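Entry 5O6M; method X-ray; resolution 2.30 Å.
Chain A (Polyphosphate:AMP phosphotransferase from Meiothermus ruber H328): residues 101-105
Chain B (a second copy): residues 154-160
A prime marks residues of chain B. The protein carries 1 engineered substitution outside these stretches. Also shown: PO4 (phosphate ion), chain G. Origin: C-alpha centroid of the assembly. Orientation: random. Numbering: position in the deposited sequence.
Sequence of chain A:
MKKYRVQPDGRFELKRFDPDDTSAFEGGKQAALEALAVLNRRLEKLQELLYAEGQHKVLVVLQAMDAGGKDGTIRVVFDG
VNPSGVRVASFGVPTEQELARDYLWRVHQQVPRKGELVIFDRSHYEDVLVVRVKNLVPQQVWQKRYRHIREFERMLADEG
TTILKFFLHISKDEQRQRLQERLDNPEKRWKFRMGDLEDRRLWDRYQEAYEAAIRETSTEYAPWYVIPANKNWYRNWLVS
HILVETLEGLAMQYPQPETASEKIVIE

Chain A (101-105) RDYLW
Chain B (154-160) RMLADEG

The contact between these two stretches centres on Asp102, Met155′ and Glu159′, which have 65, 62 and 49 Å² covered by the other stretch, out of 266 Å² buried on both sides together. No hydrogen bond crosses between the stretches; the contacts are side-chain packing, a sulfur near an aromatic ring and a carboxylate oxygen at the ring edge.

In chain B, residues 154–158 form the end of a helix, with Asp158′ N to Arg154′ O at 2.8 Å and Glu159′ N to Met155′ O at 3.1 Å. Glu159′ (phi/psi -92/8) leaves the helix, and Gly160′ follows at 118/12, where a CB would jam against the preceding carbonyl oxygen. Met155′ and Glu159′, four residues apart, both point toward chain A.

Chain A enters extended at Arg101 (-119/170) and Asp102 (-55/153), then makes a type I turn through Tyr103 (-63/-21) and Leu104 (-83/-11), closed by Trp105 N to Asp102 O at 3.0 Å. The nearest CA atoms across the stretches are those of Asp102 and Glu159′, 5.7 Å apart. With chi1 p (67°), its short carboxylate also caps the turn: Leu104 N donates to Asp102 OD2 at 2.9 Å, a weak bond at 121°. The CA-to-CB bond of Asp102 points toward chain B, and Asp102 OD2 lies 3.5 Å from Met155′ SD, Asp102 OD1 3.4 Å from Leu156′ CD2 and Asp102 CB 4.0 Å from Glu159′ CB.

Met155′ (t, m, m; 179°, -85°, -54°) is long and unbranched, reaching several neighbours. Met155′ CG lies 4.2 Å from Leu104 CD1 (Leu104 m, t), and Met155′ SD sits 5.4 Å from the Tyr103 ring centroid, obliquely, 34° off the normal.

Glu159′ (m, m; chi3 -36°) brings OE2 to 3.3 Å from Tyr103 CE1, near the ring plane at its edge, where aromatic hydrogens are slightly positive. Tyr103 (chi1 62°, chi2 -81°) starts sideways, but its end comes nearer.

Arg101 points away, and its NH1 donates to phosphate O3 at 2.9 Å.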

# COMPACT_ATOMS: atom_id res chain seq x y z
N ARG A 101 -9.02 -6.06 -8.67
CA ARG A 101 -8.15 -5.50 -9.69
C ARG A 101 -7.65 -6.61 -10.59
O ARG A 101 -7.81 -7.80 -10.30
CB ARG A 101 -6.96 -4.75 -9.07
CG ARG A 101 -7.30 -3.42 -8.42
CD ARG A 101 -7.34 -3.51 -6.91
NE ARG A 101 -7.56 -2.20 -6.31
CZ ARG A 101 -8.15 -2.02 -5.14
NH1 ARG A 101 -8.59 -3.06 -4.45
NH2 ARG A 101 -8.32 -0.79 -4.66
N ASP A 102 -7.01 -6.22 -11.69
CA ASP A 102 -6.39 -7.21 -12.56
C ASP A 102 -5.41 -8.07 -11.75
O ASP A 102 -4.82 -7.62 -10.76
CB ASP A 102 -5.65 -6.53 -13.70
CG ASP A 102 -4.46 -5.73 -13.22
OD1 ASP A 102 -4.61 -4.53 -12.95
OD2 ASP A 102 -3.37 -6.32 -13.10
N TYR A 103 -5.20 -9.30 -12.21
CA TYR A 103 -4.41 -10.26 -11.45
C TYR A 103 -2.96 -9.83 -11.27
O TYR A 103 -2.29 -10.32 -10.36
CB TYR A 103 -4.46 -11.63 -12.14
CG TYR A 103 -3.86 -11.64 -13.53
CD1 TYR A 103 -4.60 -11.21 -14.64
CD2 TYR A 103 -2.56 -12.08 -13.75
CE1 TYR A 103 -4.06 -11.22 -15.91
CE2 TYR A 103 -2.01 -12.09 -15.02
CZ TYR A 103 -2.76 -11.66 -16.10
OH TYR A 103 -2.20 -11.68 -17.35
N LEU A 104 -2.45 -8.93 -12.12
CA LEU A 104 -1.07 -8.47 -11.99
C LEU A 104 -0.90 -7.36 -10.96
O LEU A 104 0.25 -7.04 -10.60
CB LEU A 104 -0.55 -7.98 -13.34
CG LEU A 104 -0.21 -9.08 -14.36
CD1 LEU A 104 0.46 -8.49 -15.59
CD2 LEU A 104 0.67 -10.13 -13.71
N TRP A 105 -1.99 -6.78 -10.47
CA TRP A 105 -1.89 -5.66 -9.52
C TRP A 105 -1.14 -6.06 -8.26
O TRP A 105 -0.17 -5.40 -7.87
CB TRP A 105 -3.30 -5.16 -9.19
CG TRP A 105 -3.39 -4.08 -8.15
CD1 TRP A 105 -3.15 -2.75 -8.33
CD2 TRP A 105 -3.85 -4.22 -6.79
NE1 TRP A 105 -3.38 -2.06 -7.16
CE2 TRP A 105 -3.81 -2.94 -6.21
CE3 TRP A 105 -4.27 -5.31 -6.02
CZ2 TRP A 105 -4.18 -2.72 -4.88
CZ3 TRP A 105 -4.63 -5.08 -4.70
CH2 TRP A 105 -4.58 -3.80 -4.14
N ARG B 154 -3.62 -3.09 -22.74
CA ARG B 154 -4.31 -4.27 -23.25
C ARG B 154 -4.65 -5.24 -22.13
O ARG B 154 -5.75 -5.80 -22.09
CB ARG B 154 -3.48 -4.97 -24.31
CG ARG B 154 -4.20 -6.19 -24.86
CD ARG B 154 -3.26 -7.18 -25.54
NE ARG B 154 -2.52 -6.56 -26.63
CZ ARG B 154 -2.96 -6.49 -27.88
NH1 ARG B 154 -4.15 -6.99 -28.20
NH2 ARG B 154 -2.21 -5.91 -28.81
N MET B 155 -3.70 -5.48 -21.23
CA MET B 155 -3.94 -6.37 -20.10
C MET B 155 -5.06 -5.82 -19.21
O MET B 155 -5.96 -6.56 -18.79
CB MET B 155 -2.64 -6.56 -19.31
CG MET B 155 -2.76 -7.45 -18.09
SD MET B 155 -3.32 -6.59 -16.61
CE MET B 155 -2.13 -5.25 -16.49
N LEU B 156 -5.01 -4.52 -18.91
CA LEU B 156 -6.08 -3.89 -18.13
C LEU B 156 -7.43 -4.12 -18.79
O LEU B 156 -8.41 -4.48 -18.13
CB LEU B 156 -5.81 -2.38 -18.00
CG LEU B 156 -4.65 -1.92 -17.10
CD1 LEU B 156 -4.58 -0.40 -17.02
CD2 LEU B 156 -4.75 -2.53 -15.69
N ALA B 157 -7.51 -3.91 -20.11
CA ALA B 157 -8.78 -4.05 -20.82
C ALA B 157 -9.24 -5.50 -20.86
O ALA B 157 -10.42 -5.79 -20.60
CB ALA B 157 -8.66 -3.48 -22.23
N ASP B 158 -8.33 -6.43 -21.19
CA ASP B 158 -8.69 -7.85 -21.20
C ASP B 158 -9.32 -8.27 -19.88
O ASP B 158 -10.24 -9.10 -19.86
CB ASP B 158 -7.46 -8.71 -21.49
CG ASP B 158 -7.08 -8.71 -22.95
OD1 ASP B 158 -7.90 -8.28 -23.78
OD2 ASP B 158 -5.95 -9.16 -23.25
N GLU B 159 -8.83 -7.73 -18.77
CA GLU B 159 -9.28 -8.13 -17.44
C GLU B 159 -10.43 -7.28 -16.91
O GLU B 159 -10.81 -7.43 -15.75
CB GLU B 159 -8.10 -8.08 -16.46
CG GLU B 159 -6.96 -9.02 -16.85
CD GLU B 159 -7.34 -10.48 -16.71
OE1 GLU B 159 -8.10 -10.81 -15.77
OE2 GLU B 159 -6.91 -11.29 -17.56
N GLY B 160 -11.01 -6.42 -17.74
CA GLY B 160 -12.26 -5.79 -17.36
C GLY B 160 -12.28 -4.28 -17.20
O GLY B 160 -13.26 -3.74 -16.67
P PO4 G . -10.71 -1.57 -1.61
O1 PO4 G . -11.39 -0.43 -2.34
O2 PO4 G . -11.43 -1.83 -0.31
O3 PO4 G . -10.75 -2.82 -2.47
O4 PO4 G . -9.28 -1.18 -1.33